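Local coordinates for protein beta-agarase D (PDB 4ASM) that hydrolyses the beta-1,4-galactosidic linkages of agarose at random positions along the chain, keeping the anomeric configuration, by means of this family 16 glycoside hydrolase catalytic domain, at residues Y57-N62 with G66-F71; S181-S186 with K219-G224. All blocks are in the same frame, centred on the assembly; numbering follows the deposited sequence.

Contact 1 (Y57-N62 with G66-F71)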
# COMPACT_ATOMS: atom_id res chain seq x y z
N TYR A 57 -6.61 0.53 16.28
CA TYR A 57 -7.91 1.20 16.39
C TYR A 57 -8.59 1.27 15.03
O TYR A 57 -7.92 1.25 13.98
CB TYR A 57 -7.85 2.57 17.10
CG TYR A 57 -6.83 3.54 16.58
CD1 TYR A 57 -5.54 3.56 17.09
CD2 TYR A 57 -7.15 4.46 15.58
CE1 TYR A 57 -4.59 4.48 16.63
CE2 TYR A 57 -6.22 5.38 15.11
CZ TYR A 57 -4.94 5.38 15.64
OH TYR A 57 -4.01 6.29 15.16
N ASN A 58 -9.92 1.33 15.05
CA ASN A 58 -10.74 1.21 13.85
C ASN A 58 -10.95 2.53 13.11
O ASN A 58 -12.06 2.81 12.61
CB ASN A 58 -12.08 0.51 14.16
CG ASN A 58 -12.93 1.25 15.20
OD1 ASN A 58 -12.46 2.19 15.86
ND2 ASN A 58 -14.19 0.84 15.33
N LYS A 59 -9.87 3.31 13.00
CA LYS A 59 -9.94 4.59 12.32
C LYS A 59 -8.61 4.88 11.63
O LYS A 59 -7.59 4.33 12.00
CB LYS A 59 -10.30 5.69 13.35
CG LYS A 59 -10.54 7.07 12.77
CD LYS A 59 -11.07 7.99 13.89
CE LYS A 59 -11.26 9.41 13.39
NZ LYS A 59 -12.07 10.21 14.37
N TYR A 60 -8.68 5.75 10.62
CA TYR A 60 -7.48 6.33 10.03
C TYR A 60 -6.63 7.00 11.10
O TYR A 60 -7.13 7.43 12.13
CB TYR A 60 -7.95 7.35 9.01
CG TYR A 60 -6.91 8.05 8.20
CD1 TYR A 60 -6.05 7.33 7.35
CD2 TYR A 60 -6.82 9.43 8.21
CE1 TYR A 60 -5.12 8.00 6.53
CE2 TYR A 60 -5.88 10.09 7.42
CZ TYR A 60 -5.03 9.37 6.58
OH TYR A 60 -4.11 10.03 5.78
N HIS A 61 -5.33 7.11 10.84
CA HIS A 61 -4.34 7.38 11.89
C HIS A 61 -4.44 8.77 12.53
O HIS A 61 -4.74 9.76 11.87
CB HIS A 61 -2.92 7.11 11.35
CG HIS A 61 -2.41 8.13 10.37
ND1 HIS A 61 -1.06 8.35 10.20
CD2 HIS A 61 -3.04 9.00 9.54
CE1 HIS A 61 -0.89 9.29 9.29
NE2 HIS A 61 -2.07 9.70 8.87
N ASN A 62 -4.17 8.80 13.83
CA ASN A 62 -4.16 10.08 14.56
C ASN A 62 -3.08 11.03 14.06
O ASN A 62 -2.07 10.63 13.47
CB ASN A 62 -3.96 9.86 16.06
CG ASN A 62 -5.13 9.17 16.74
OD1 ASN A 62 -6.27 9.28 16.31
ND2 ASN A 62 -4.83 8.45 17.82
N GLY A 66 -1.76 13.45 18.73
CA GLY A 66 -2.67 12.47 19.32
C GLY A 66 -4.13 12.72 19.01
O GLY A 66 -4.98 11.85 19.28
N GLN A 67 -4.43 13.90 18.47
CA GLN A 67 -5.80 14.28 18.11
C GLN A 67 -6.23 13.49 16.87
O GLN A 67 -5.37 13.09 16.08
CB GLN A 67 -5.91 15.79 17.87
CG GLN A 67 -5.84 16.63 19.15
CD GLN A 67 -6.94 16.26 20.15
OE1 GLN A 67 -8.11 16.54 19.93
NE2 GLN A 67 -6.54 15.61 21.25
N PRO A 68 -7.54 13.25 16.72
CA PRO A 68 -7.99 12.48 15.55
C PRO A 68 -7.67 13.19 14.23
O PRO A 68 -7.65 14.43 14.14
CB PRO A 68 -9.50 12.37 15.76
CG PRO A 68 -9.73 12.65 17.24
CD PRO A 68 -8.67 13.64 17.59
N ASN A 69 -7.39 12.38 13.21
CA ASN A 69 -7.34 12.87 11.85
C ASN A 69 -8.65 12.43 11.22
O ASN A 69 -8.88 11.23 11.01
CB ASN A 69 -6.13 12.28 11.11
CG ASN A 69 -5.96 12.86 9.72
OD1 ASN A 69 -6.94 13.22 9.06
ND2 ASN A 69 -4.72 12.95 9.26
N ASN A 70 -9.52 13.40 10.92
CA ASN A 70 -10.88 13.09 10.50
C ASN A 70 -11.07 13.01 8.98
O ASN A 70 -12.21 13.01 8.49
CB ASN A 70 -11.88 14.04 11.17
CG ASN A 70 -11.97 13.84 12.68
OD1 ASN A 70 -11.91 12.71 13.18
ND2 ASN A 70 -12.11 14.93 13.42
N PHE A 71 -9.96 12.94 8.24
CA PHE A 71 -9.99 12.68 6.80
C PHE A 71 -10.76 11.40 6.55
O PHE A 71 -10.51 10.38 7.17
CB PHE A 71 -8.57 12.54 6.27
CG PHE A 71 -8.49 12.24 4.78
CD1 PHE A 71 -9.10 13.07 3.85
CD2 PHE A 71 -7.79 11.13 4.33
CE1 PHE A 71 -9.01 12.80 2.48
CE2 PHE A 71 -7.69 10.85 2.97
CZ PHE A 71 -8.31 11.68 2.05
O HOH W 1 -7.65 9.59 13.88
O HOH W 2 -2.33 11.99 10.93
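Tyr60 and Phe71 meet as an offset T-shaped pair, the edge of Phe71 turned toward the face of Tyr60 with the ring centroids 5.7 Å apart. Their planes stand at 61°. His61 CD2 lies over the centre of one face of the Tyr60 ring, 3.5 Å above its plane. Beside the pair is the amide of Asn69, crossing the Tyr60 ring at 74° with ND2 3.6 Å from CE2. Its OD1 takes the backbone N-H of Phe71 in the carbonyl plane, an Asx turn, while ND2 donates to a water that in turn reaches Asn62 O. With an alanine in place of Asn69 the Asx turn would be lost and that water would probably be left without its amide donor. Lys59 runs out fully extended, CG anti to the backbone N, and its NZ gives Asn70 OD1 a 2.8 Å hydrogen bond almost in line with the C=O (174°). A second water ties Tyr60 O, Asn62 OD1 and Asn69 N together. Lys59 also touches Gln81, which places the loop beside the probable substrate-binding cleft. All this belongs to the long loop between strands 56-57 and 77-79. Tyr60 packs on Trp151 and Leu153 of strand 147-153 and on Cys122 of strand 112-125, and His61 hydrogen-bonds Asp320 and Asp157.

Contact 2 (S181-S186 with K219-G224)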
# COMPACT_ATOMS: atom_id res chain seq x y z
N SER A 181 -4.61 -7.64 -12.95
CA SER A 181 -3.46 -8.54 -13.06
C SER A 181 -2.20 -8.02 -12.37
O SER A 181 -1.18 -8.71 -12.36
CB SER A 181 -3.15 -8.85 -14.53
OG SER A 181 -2.75 -7.66 -15.17
N LYS A 182 -2.26 -6.82 -11.79
CA LYS A 182 -1.06 -6.19 -11.24
C LYS A 182 -1.18 -5.86 -9.75
O LYS A 182 -2.29 -5.66 -9.21
CB LYS A 182 -0.73 -4.91 -12.02
CG LYS A 182 -0.52 -5.16 -13.54
CD LYS A 182 0.68 -6.11 -13.80
CE LYS A 182 1.10 -6.21 -15.28
NZ LYS A 182 0.10 -6.97 -16.07
N ILE A 183 -0.03 -5.81 -9.09
CA ILE A 183 0.06 -5.26 -7.73
C ILE A 183 0.95 -4.05 -7.83
O ILE A 183 2.07 -4.14 -8.32
CB ILE A 183 0.64 -6.26 -6.69
CG1 ILE A 183 -0.13 -7.59 -6.71
CG2 ILE A 183 0.67 -5.61 -5.26
CD1 ILE A 183 0.41 -8.65 -5.77
N HIS A 184 0.44 -2.90 -7.40
CA HIS A 184 1.27 -1.70 -7.38
C HIS A 184 2.21 -1.73 -6.18
O HIS A 184 1.76 -1.73 -5.04
CB HIS A 184 0.42 -0.43 -7.36
CG HIS A 184 1.19 0.81 -7.71
ND1 HIS A 184 0.86 2.04 -7.20
CD2 HIS A 184 2.29 1.00 -8.48
CE1 HIS A 184 1.70 2.95 -7.67
NE2 HIS A 184 2.58 2.34 -8.43
N LEU A 185 3.51 -1.78 -6.48
CA LEU A 185 4.56 -1.82 -5.45
C LEU A 185 5.05 -0.38 -5.34
O LEU A 185 5.65 0.16 -6.29
CB LEU A 185 5.69 -2.79 -5.82
CG LEU A 185 5.19 -4.20 -6.15
CD1 LEU A 185 6.37 -5.03 -6.61
CD2 LEU A 185 4.53 -4.81 -4.92
N SER A 186 4.72 0.27 -4.23
CA SER A 186 4.71 1.73 -4.22
C SER A 186 5.12 2.36 -2.90
O SER A 186 5.33 1.69 -1.89
CB SER A 186 3.30 2.19 -4.63
OG SER A 186 3.23 3.57 -4.95
N LYS A 219 -7.40 -14.11 -4.63
CA LYS A 219 -6.21 -14.92 -4.30
C LYS A 219 -5.70 -14.53 -2.93
O LYS A 219 -5.72 -13.34 -2.56
CB LYS A 219 -5.09 -14.71 -5.33
CG LYS A 219 -5.39 -15.26 -6.70
CD LYS A 219 -4.19 -15.11 -7.63
CE LYS A 219 -4.01 -16.33 -8.52
NZ LYS A 219 -3.24 -17.40 -7.80
N THR A 220 -5.25 -15.52 -2.15
CA THR A 220 -4.52 -15.18 -0.94
C THR A 220 -3.02 -15.30 -1.16
O THR A 220 -2.50 -16.32 -1.64
CB THR A 220 -5.10 -15.69 0.43
OG1 THR A 220 -4.11 -16.27 1.31
CG2 THR A 220 -6.40 -16.39 0.32
N ILE A 221 -2.37 -14.20 -0.84
CA ILE A 221 -0.95 -14.03 -1.09
C ILE A 221 -0.27 -13.63 0.22
O ILE A 221 -0.93 -13.17 1.17
CB ILE A 221 -0.69 -12.95 -2.17
CG1 ILE A 221 -1.17 -11.56 -1.73
CG2 ILE A 221 -1.36 -13.32 -3.51
CD1 ILE A 221 -0.69 -10.44 -2.72
N ARG A 222 1.05 -13.80 0.27
CA ARG A 222 1.86 -13.13 1.28
C ARG A 222 2.56 -11.97 0.58
O ARG A 222 3.13 -12.14 -0.50
CB ARG A 222 2.93 -14.07 1.84
CG ARG A 222 2.37 -15.14 2.72
CD ARG A 222 3.53 -15.78 3.44
NE ARG A 222 4.35 -16.66 2.61
CZ ARG A 222 5.68 -16.59 2.46
NH1 ARG A 222 6.43 -15.65 3.03
NH2 ARG A 222 6.27 -17.51 1.71
N ILE A 223 2.50 -10.79 1.18
CA ILE A 223 3.16 -9.63 0.58
C ILE A 223 3.80 -8.81 1.69
O ILE A 223 3.19 -8.59 2.74
CB ILE A 223 2.18 -8.81 -0.31
CG1 ILE A 223 2.89 -7.64 -1.01
CG2 ILE A 223 0.96 -8.35 0.48
CD1 ILE A 223 2.08 -7.11 -2.20
N GLY A 224 5.01 -8.34 1.44
CA GLY A 224 5.74 -7.62 2.48
C GLY A 224 6.75 -6.66 1.92
O GLY A 224 7.13 -6.76 0.75
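Strand 220-224 and the short strand 183-184, with the residues beside it, face each other across a hydrophobic layer, their nearest CA atoms, those of Ile183 and Ile223 and of Leu185 and Gly224, 9.9 Å apart, so side chains, not backbones, meet. This is the core of the beta-sandwich (jelly roll) characteristic of family 16 glycoside hydrolases. Ile183 and Ile223 carry most of the contact, Ile183 by sending its two branches to different partners. With CG2 opposite the backbone N and CG1 opposite the carbonyl carbon (chi1 -54°), CG2 meets Ile223 while the extended CG1 arm takes CD1 to Ile221. Both isoleucine pairs reach tip to tip. Leu185 adds a looser touch, its CD2 lying 4.3 Å from Ile223 CD1. The neighbours continue the apolar layer: Ile223 also rests on Ile163 and Met164 of strand 159-166, Ile221 on Val139 of strand 133-140, and Ile183 on Trp208. One residue along from Ile183, His184 hydrogen-bonds through ND1 to Glu165, the probable proton donor, so this strand joins the core to the active site. Ile183 CG2 and Ile223 CD1 are 3.7 Å apart, as are Ile183 CD1 and Ile221 CD1.

In the fold
Contact 1 comes first along the chain and is complete before contact 2 begins; their centres lie about 26 Å apart and their nearest atoms about 15 Å, with no touch between them. Both belong to the one family 16 catalytic domain, but to different levels of it: 57-62 with 66-71 lies in a loop about 18 Å from the chain centre, while 181-186 with 219-224 is buried about 9 Å from it. Pairings between strands lead from one to the other, since 147-153, against which contact 1 packs, pairs with 159-166, which pairs with 183-191. The path between the contacts therefore runs through the strand that carries the probable catalytic glutamates, Glu160 and Glu165.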